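Local coordinates for protein HI1317 (Haemophilus influenzae, PDB 1JOV) that probably interconverts the alpha and beta anomers of D-glucose 6-phosphate, at residues S44-P47 with Q48-Q52. Sequence-based numbering, arbitrary orientation.
Sequences SWKP and QNAKQ. With TRS (2-amino-2-hydroxymethyl-propane-1,3-diol), chain C.
Pro47 and Ala50 meet where the chain doubles back on itself: the methyl CB of Ala50 points at the proline ring and lies 4.1 Å from Pro47 CD. The same ring carbon also serves the other side, sitting 3.5 Å above the plane of the Trp45 indole and over its centre, so that the proline lies between an aromatic face and a methyl group. A type II beta turn from Pro47 to Ala50 explains the pairing. Its closing bond, Ala50 N to Pro47 O, measures 3.0 Å with an N-H...O angle of 161°, and Asn49 takes the positive phi (84°) that this turn needs at its third position. The turn ends strand 41-47, at the edge of an antiparallel sheet in this galactose mutarotase-like beta fold. Lys46, with CG anti to its own N (chi1 -162°) and the chain extended beyond, runs alongside the returning backbone: CE comes within 3.3 Å of Ala50 O, while CG lies 3.8 Å from Gln52 O in van der Waals contact, that carbonyl taking its hydrogen bond from Arg211. Past the turn, Lys51 O accepts a 3.1 Å hydrogen bond from O2 of a Tris molecule, probably from the crystallisation liquor.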
loop_
_atom_site.group_PDB
_atom_site.type_symbol
_atom_site.label_atom_id
_atom_site.label_comp_id
_atom_site.label_asym_id
_atom_site.label_seq_id
_atom_site.Cartn_x
_atom_site.Cartn_y
_atom_site.Cartn_z
ATOM N N SER A 44 -2.742 2.089 -8.284
ATOM C CA SER A 44 -2.112 3.147 -9.095
ATOM C C SER A 44 -2.584 4.503 -8.551
ATOM O O SER A 44 -3.739 4.651 -8.154
ATOM C CB SER A 44 -2.598 3.029 -10.529
ATOM O OG SER A 44 -2.163 4.128 -11.354
ATOM N N TRP A 45 -1.676 5.422 -8.507
ATOM C CA TRP A 45 -2.068 6.782 -8.112
ATOM C C TRP A 45 -1.124 7.763 -8.792
ATOM O O TRP A 45 0.070 7.741 -8.530
ATOM C CB TRP A 45 -2.172 6.993 -6.569
ATOM C CG TRP A 45 -2.385 8.426 -6.246
ATOM C CD1 TRP A 45 -3.412 9.238 -6.656
ATOM C CD2 TRP A 45 -1.528 9.241 -5.429
ATOM N NE1 TRP A 45 -3.266 10.496 -6.110
ATOM C CE2 TRP A 45 -2.060 10.546 -5.447
ATOM C CE3 TRP A 45 -0.328 9.022 -4.759
ATOM C CZ2 TRP A 45 -1.479 11.581 -4.720
ATOM C CZ3 TRP A 45 0.275 10.068 -4.058
ATOM C CH2 TRP A 45 -0.290 11.334 -4.099
ATOM N N LYS A 46 -1.647 8.591 -9.682
ATOM C CA LYS A 46 -0.750 9.539 -10.365
ATOM C C LYS A 46 -1.401 10.906 -10.172
ATOM O O LYS A 46 -2.393 11.261 -10.823
ATOM C CB LYS A 46 -0.621 9.146 -11.820
ATOM C CG LYS A 46 0.571 9.757 -12.550
ATOM C CD LYS A 46 0.644 9.144 -13.989
ATOM C CE LYS A 46 1.686 9.828 -14.860
ATOM N NZ LYS A 46 1.728 9.270 -16.260
ATOM N N PRO A 47 -0.951 11.633 -9.170
ATOM C CA PRO A 47 -1.520 12.973 -8.927
ATOM C C PRO A 47 -1.128 13.945 -10.101
ATOM O O PRO A 47 -0.242 13.722 -10.875
ATOM C CB PRO A 47 -0.861 13.446 -7.673
ATOM C CG PRO A 47 0.164 12.462 -7.353
ATOM C CD PRO A 47 0.023 11.229 -8.176
ATOM N N GLN A 48 -1.883 15.001 -10.213
ATOM C CA GLN A 48 -1.763 15.911 -11.382
ATOM C C GLN A 48 -0.311 16.363 -11.547
ATOM O O GLN A 48 0.352 16.813 -10.595
ATOM C CB GLN A 48 -2.715 17.073 -11.199
ATOM C CG GLN A 48 -3.091 17.805 -12.452
ATOM C CD GLN A 48 -3.705 16.911 -13.472
ATOM O OE1 GLN A 48 -3.071 16.694 -14.492
ATOM N NE2 GLN A 48 -4.941 16.363 -13.216
ATOM N N ASN A 49 0.181 16.158 -12.760
ATOM C CA ASN A 49 1.483 16.620 -13.176
ATOM C C ASN A 49 2.633 15.712 -12.805
ATOM O O ASN A 49 3.810 16.012 -13.136
ATOM C CB ASN A 49 1.749 18.037 -12.637
ATOM C CG ASN A 49 0.812 19.084 -13.235
ATOM O OD1 ASN A 49 0.666 19.168 -14.451
ATOM N ND2 ASN A 49 0.172 19.881 -12.369
ATOM N N ALA A 50 2.340 14.685 -12.021
ATOM C CA ALA A 50 3.361 13.730 -11.647
ATOM C C ALA A 50 3.652 13.057 -12.951
ATOM O O ALA A 50 2.749 12.789 -13.743
ATOM C CB ALA A 50 2.901 12.721 -10.605
ATOM N N LYS A 51 4.903 12.795 -13.203
ATOM C CA LYS A 51 5.293 12.217 -14.495
ATOM C C LYS A 51 5.227 10.707 -14.466
ATOM O O LYS A 51 5.088 10.041 -15.496
ATOM C CB LYS A 51 6.709 12.667 -14.891
ATOM C CG LYS A 51 6.811 14.160 -15.190
ATOM C CD LYS A 51 8.263 14.620 -15.157
ATOM C CE LYS A 51 8.368 16.141 -15.059
ATOM N NZ LYS A 51 9.781 16.596 -15.029
ATOM N N GLN A 52 5.334 10.147 -13.265
ATOM C CA GLN A 52 5.291 8.715 -13.136
ATOM C C GLN A 52 4.237 8.364 -12.083
ATOM O O GLN A 52 4.030 9.109 -11.133
ATOM C CB GLN A 52 6.680 8.194 -12.721
ATOM C CG GLN A 52 7.848 8.409 -13.761
ATOM C CD GLN A 52 8.545 9.747 -13.589
ATOM O OE1 GLN A 52 8.316 10.413 -12.611
ATOM N NE2 GLN A 52 9.416 10.123 -14.537
HETATM C C TRS C . 2.713 5.307 -16.012
HETATM C C1 TRS C . 3.569 4.615 -14.982
HETATM C C2 TRS C . 2.884 6.797 -15.773
HETATM C C3 TRS C . 1.240 4.936 -15.862
HETATM N N TRS C . 3.180 4.944 -17.361
HETATM O O1 TRS C . 4.296 5.686 -14.444
HETATM O O2 TRS C . 3.898 7.349 -16.590
HETATM O O3 TRS C . 0.487 6.100 -15.575
#